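Local coordinates for putative carbohydrate binding protein (Pseudomonas aeruginosa, PDB 3QEC) that is of uncertain function but probably binds carbohydrates, with links to heparin and suramin binding, possible carbohydrate transport and biofilm formation, at residues Ile104-Trp117 / Glu128-Gly140. Numbering follows the deposited sequence.
Sequences IPNGTYYISSELTW and EGGTVTKLVTVSG
Val138 and Tyr109 meet at the tightly packed end of this long antiparallel hairpin. Val138 CG2 lies 4.0 Å from Tyr109 CE1, and the Ile104 side chain crosses that of Val138 at about a right angle and brings CG2 to the same methyl. The Tyr109 ring is held at its far end too: its OH donates to Pro105 O at 2.7 Å, from above the carbonyl plane. Val136 CG1 then fits between Tyr109 CB and Ile111 CG2. Tyr109, Ile111, Val136 and Val138 lie buried on one face of the sheet, with Ile104 beside them.

Six hydrogen-bonded pairs join the backbones, from Gly107 with Val138 to Trp117 with Glu128. At the Trp117 end, Glu128 CB sits over a face of the indole, 3.8 Å from the centroid of the five-membered ring. Trp117 CG lies between the backbone N and the carbonyl carbon (chi1 65°), which turns the indole over the partner strand, and Gly129 CA approaches CZ3 at 3.6 Å. The Glu128 carboxylate is hydrogen-bonded to Ser34 OG and Ala35 N.

On the other face the solvent side is looser. Exposed Thr108 and Thr137 lie side by side, while exposed Leu135 touches Tyr110 CE1 through CD2 at 3.6 Å.

Helix 54-63 covers part of this face through Tyr60, which meets the Tyr110 ring. Beneath it Ser112 OG and Thr133 OG1 share a hydrogen bond of 2.7 Å, and Thr133 OG1 also bonds to Gly64 O. Strand 46-51 pairs with the edge of 107-117 that faces away from 128-138, the border strand of this sheet, and its Leu49 joins strand 24-33 in packing against the buried face.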
loop_
_atom_site.group_PDB
_atom_site.type_symbol
_atom_site.label_atom_id
_atom_site.label_comp_id
_atom_site.label_asym_id
_atom_site.label_seq_id
_atom_site.Cartn_x
_atom_site.Cartn_y
_atom_site.Cartn_z
ATOM N N ILE A 104 13.294 0.340 -10.018
ATOM C CA ILE A 104 11.986 -0.276 -10.209
ATOM C C ILE A 104 11.849 -0.804 -11.653
ATOM O O ILE A 104 11.927 -0.029 -12.620
ATOM C CB ILE A 104 10.808 0.680 -9.808
ATOM C CG1 ILE A 104 10.863 1.070 -8.316
ATOM C CG2 ILE A 104 9.416 0.107 -10.173
ATOM C CD1 ILE A 104 11.203 -0.082 -7.320
ATOM N N PRO A 105 11.573 -2.123 -11.796
ATOM C CA PRO A 105 11.373 -2.701 -13.134
ATOM C C PRO A 105 10.115 -2.213 -13.843
ATOM O O PRO A 105 9.175 -1.730 -13.212
ATOM C CB PRO A 105 11.219 -4.202 -12.838
ATOM C CG PRO A 105 11.861 -4.406 -11.528
ATOM C CD PRO A 105 11.493 -3.175 -10.765
ATOM N N ASN A 106 10.102 -2.370 -15.166
ATOM C CA ASN A 106 8.948 -2.130 -16.022
ATOM C C ASN A 106 7.861 -3.104 -15.585
ATOM O O ASN A 106 8.159 -4.283 -15.369
ATOM C CB ASN A 106 9.356 -2.369 -17.476
ATOM C CG ASN A 106 8.281 -2.191 -18.512
ATOM O OD1 ASN A 106 8.317 -1.262 -19.312
ATOM N ND2 ASN A 106 7.392 -3.149 -18.626
ATOM N N GLY A 107 6.639 -2.609 -15.412
ATOM C CA GLY A 107 5.527 -3.442 -14.982
ATOM C C GLY A 107 4.413 -2.692 -14.301
ATOM O O GLY A 107 4.417 -1.463 -14.277
ATOM N N THR A 108 3.431 -3.437 -13.765
ATOM C CA THR A 108 2.262 -2.865 -13.088
ATOM C C THR A 108 2.283 -3.308 -11.636
ATOM O O THR A 108 2.521 -4.481 -11.351
ATOM C CB THR A 108 0.963 -3.197 -13.827
ATOM O OG1 THR A 108 1.183 -2.981 -15.234
ATOM C CG2 THR A 108 -0.209 -2.310 -13.353
ATOM N N TYR A 109 2.075 -2.353 -10.721
ATOM C CA TYR A 109 2.208 -2.592 -9.286
ATOM C C TYR A 109 1.068 -2.080 -8.444
ATOM O O TYR A 109 0.329 -1.176 -8.850
ATOM C CB TYR A 109 3.481 -1.864 -8.766
ATOM C CG TYR A 109 4.779 -2.266 -9.435
ATOM C CD1 TYR A 109 5.178 -1.681 -10.632
ATOM C CD2 TYR A 109 5.630 -3.200 -8.849
ATOM C CE1 TYR A 109 6.362 -2.057 -11.259
ATOM C CE2 TYR A 109 6.821 -3.579 -9.463
ATOM C CZ TYR A 109 7.175 -3.016 -10.675
ATOM O OH TYR A 109 8.338 -3.386 -11.288
ATOM N N TYR A 110 0.984 -2.625 -7.222
ATOM C CA TYR A 110 0.172 -2.134 -6.116
ATOM C C TYR A 110 1.133 -1.417 -5.211
ATOM O O TYR A 110 2.189 -1.969 -4.888
ATOM C CB TYR A 110 -0.583 -3.247 -5.342
ATOM C CG TYR A 110 -1.829 -3.751 -6.033
ATOM C CD1 TYR A 110 -2.897 -2.898 -6.304
ATOM C CD2 TYR A 110 -1.944 -5.082 -6.422
ATOM C CE1 TYR A 110 -4.027 -3.351 -6.982
ATOM C CE2 TYR A 110 -3.059 -5.538 -7.127
ATOM C CZ TYR A 110 -4.108 -4.677 -7.381
ATOM O OH TYR A 110 -5.218 -5.140 -8.046
ATOM N N ILE A 111 0.830 -0.170 -4.868
ATOM C CA ILE A 111 1.621 0.616 -3.912
ATOM C C ILE A 111 0.658 0.783 -2.710
ATOM O O ILE A 111 -0.492 1.192 -2.898
ATOM C CB ILE A 111 2.227 1.904 -4.532
ATOM C CG1 ILE A 111 3.254 2.573 -3.585
ATOM C CG2 ILE A 111 1.159 2.873 -5.107
ATOM C CD1 ILE A 111 4.181 3.586 -4.300
ATOM N N SER A 112 1.060 0.290 -1.533
ATOM C CA SER A 112 0.178 0.175 -0.377
ATOM C C SER A 112 0.842 0.532 0.955
ATOM O O SER A 112 2.010 0.202 1.180
ATOM C CB SER A 112 -0.334 -1.268 -0.290
ATOM O OG SER A 112 -1.397 -1.418 0.638
ATOM N N SER A 113 0.053 1.139 1.865
ATOM C CA SER A 113 0.484 1.529 3.211
ATOM C C SER A 113 -0.679 1.473 4.218
ATOM O O SER A 113 -1.841 1.319 3.825
ATOM C CB SER A 113 1.090 2.929 3.199
ATOM O OG SER A 113 1.859 3.152 4.370
ATOM N N GLU A 114 -0.348 1.573 5.516
ATOM C CA GLU A 114 -1.303 1.603 6.619
ATOM C C GLU A 114 -0.934 2.762 7.542
ATOM O O GLU A 114 0.178 2.823 8.067
ATOM C CB GLU A 114 -1.343 0.262 7.369
ATOM C CG GLU A 114 -2.278 0.244 8.571
ATOM C CD GLU A 114 -2.760 -1.112 9.056
ATOM O OE1 GLU A 114 -2.480 -2.134 8.391
ATOM O OE2 GLU A 114 -3.472 -1.143 10.083
ATOM N N LEU A 115 -1.863 3.697 7.705
ATOM C CA LEU A 115 -1.661 4.866 8.534
ATOM C C LEU A 115 -2.856 5.038 9.472
ATOM O O LEU A 115 -3.975 5.289 9.026
ATOM C CB LEU A 115 -1.431 6.106 7.641
ATOM C CG LEU A 115 -1.385 7.477 8.305
ATOM C CD1 LEU A 115 -0.230 7.587 9.310
ATOM C CD2 LEU A 115 -1.311 8.555 7.261
ATOM N N THR A 116 -2.613 4.853 10.774
ATOM C CA THR A 116 -3.625 4.999 11.817
ATOM C C THR A 116 -3.096 5.931 12.920
ATOM O O THR A 116 -1.887 6.072 13.100
ATOM C CB THR A 116 -4.090 3.630 12.372
ATOM O OG1 THR A 116 -3.016 2.991 13.050
ATOM C CG2 THR A 116 -4.636 2.702 11.289
ATOM N N TRP A 117 -4.010 6.604 13.614
ATOM C CA TRP A 117 -3.700 7.519 14.704
ATOM C C TRP A 117 -4.909 7.586 15.645
ATOM O O TRP A 117 -5.952 6.986 15.365
ATOM C CB TRP A 117 -3.269 8.910 14.181
ATOM C CG TRP A 117 -4.344 9.650 13.445
ATOM C CD1 TRP A 117 -5.227 10.549 13.973
ATOM C CD2 TRP A 117 -4.720 9.478 12.069
ATOM N NE1 TRP A 117 -6.140 10.932 13.018
ATOM C CE2 TRP A 117 -5.824 10.328 11.826
ATOM C CE3 TRP A 117 -4.220 8.698 11.008
ATOM C CZ2 TRP A 117 -6.435 10.422 10.568
ATOM C CZ3 TRP A 117 -4.831 8.787 9.768
ATOM C CH2 TRP A 117 -5.927 9.636 9.561
ATOM N N GLU A 128 -8.468 6.387 14.085
ATOM C CA GLU A 128 -8.720 6.982 12.778
ATOM C C GLU A 128 -7.749 6.418 11.731
ATOM O O GLU A 128 -6.735 5.815 12.084
ATOM C CB GLU A 128 -8.618 8.515 12.866
ATOM C CG GLU A 128 -9.702 9.157 13.713
ATOM C CD GLU A 128 -10.227 10.467 13.169
ATOM O OE1 GLU A 128 -11.018 10.431 12.204
ATOM O OE2 GLU A 128 -9.850 11.532 13.706
ATOM N N GLY A 129 -8.083 6.609 10.459
ATOM C CA GLY A 129 -7.272 6.132 9.343
ATOM C C GLY A 129 -7.490 4.667 9.031
ATOM O O GLY A 129 -8.516 4.082 9.401
ATOM N N GLY A 130 -6.522 4.087 8.336
ATOM C CA GLY A 130 -6.559 2.695 7.908
ATOM C C GLY A 130 -5.615 2.432 6.758
ATOM O O GLY A 130 -4.555 3.064 6.665
ATOM N N THR A 131 -5.994 1.495 5.876
ATOM C CA THR A 131 -5.174 1.107 4.724
ATOM C C THR A 131 -5.531 1.948 3.503
ATOM O O THR A 131 -6.680 2.394 3.356
ATOM C CB THR A 131 -5.303 -0.404 4.414
ATOM O OG1 THR A 131 -6.675 -0.726 4.189
ATOM C CG2 THR A 131 -4.755 -1.289 5.529
ATOM N N VAL A 132 -4.527 2.179 2.641
ATOM C CA VAL A 132 -4.668 2.908 1.382
ATOM C C VAL A 132 -3.774 2.187 0.341
ATOM O O VAL A 132 -2.605 1.892 0.617
ATOM C CB VAL A 132 -4.427 4.447 1.493
ATOM C CG1 VAL A 132 -3.059 4.785 2.106
ATOM C CG2 VAL A 132 -4.638 5.153 0.146
ATOM N N THR A 133 -4.369 1.835 -0.820
ATOM C CA THR A 133 -3.714 1.087 -1.900
ATOM C C THR A 133 -4.103 1.671 -3.259
ATOM O O THR A 133 -5.290 1.874 -3.532
ATOM C CB THR A 133 -4.113 -0.407 -1.793
ATOM O OG1 THR A 133 -3.791 -0.896 -0.483
ATOM C CG2 THR A 133 -3.486 -1.285 -2.868
ATOM N N LYS A 134 -3.095 1.912 -4.117
ATOM C CA LYS A 134 -3.273 2.428 -5.481
ATOM C C LYS A 134 -2.492 1.578 -6.489
ATOM O O LYS A 134 -1.562 0.843 -6.103
ATOM C CB LYS A 134 -2.798 3.902 -5.565
ATOM C CG LYS A 134 -3.633 4.907 -4.763
ATOM C CD LYS A 134 -4.914 5.301 -5.491
ATOM C CE LYS A 134 -5.823 6.139 -4.642
ATOM N NZ LYS A 134 -6.993 6.600 -5.420
ATOM N N LEU A 135 -2.858 1.688 -7.779
ATOM C CA LEU A 135 -2.148 1.050 -8.884
ATOM C C LEU A 135 -1.115 2.027 -9.465
ATOM O O LEU A 135 -1.455 3.200 -9.697
ATOM C CB LEU A 135 -3.125 0.624 -10.005
ATOM C CG LEU A 135 -3.935 -0.683 -9.854
ATOM C CD1 LEU A 135 -5.160 -0.670 -10.777
ATOM C CD2 LEU A 135 -3.074 -1.936 -10.161
ATOM N N VAL A 136 0.125 1.545 -9.766
ATOM C CA VAL A 136 1.143 2.378 -10.444
ATOM C C VAL A 136 1.749 1.554 -11.609
ATOM O O VAL A 136 2.128 0.399 -11.424
ATOM C CB VAL A 136 2.224 3.016 -9.504
ATOM C CG1 VAL A 136 2.885 1.990 -8.593
ATOM C CG2 VAL A 136 3.266 3.815 -10.287
ATOM N N THR A 137 1.797 2.149 -12.805
ATOM C CA THR A 137 2.358 1.556 -14.020
ATOM C C THR A 137 3.745 2.158 -14.297
ATOM O O THR A 137 3.942 3.371 -14.170
ATOM C CB THR A 137 1.402 1.760 -15.220
ATOM O OG1 THR A 137 0.149 1.153 -14.919
ATOM C CG2 THR A 137 1.920 1.120 -16.471
ATOM N N VAL A 138 4.706 1.304 -14.683
ATOM C CA VAL A 138 6.069 1.746 -14.971
ATOM C C VAL A 138 6.469 1.213 -16.341
ATOM O O VAL A 138 6.458 0.001 -16.532
ATOM C CB VAL A 138 7.069 1.331 -13.848
ATOM C CG1 VAL A 138 8.477 1.874 -14.122
ATOM C CG2 VAL A 138 6.567 1.790 -12.469
ATOM N N SER A 139 6.791 2.120 -17.291
ATOM C CA SER A 139 7.214 1.798 -18.664
ATOM C C SER A 139 8.671 2.188 -18.852
ATOM O O SER A 139 9.535 1.319 -18.973
ATOM C CB SER A 139 6.322 2.493 -19.686
ATOM O OG SER A 139 4.977 2.091 -19.475
ATOM N N GLY A 140 8.931 3.492 -18.835
ATOM C CA GLY A 140 10.269 4.056 -18.865
ATOM C C GLY A 140 10.761 4.194 -17.432
ATOM O O GLY A 140 10.150 3.649 -16.502
#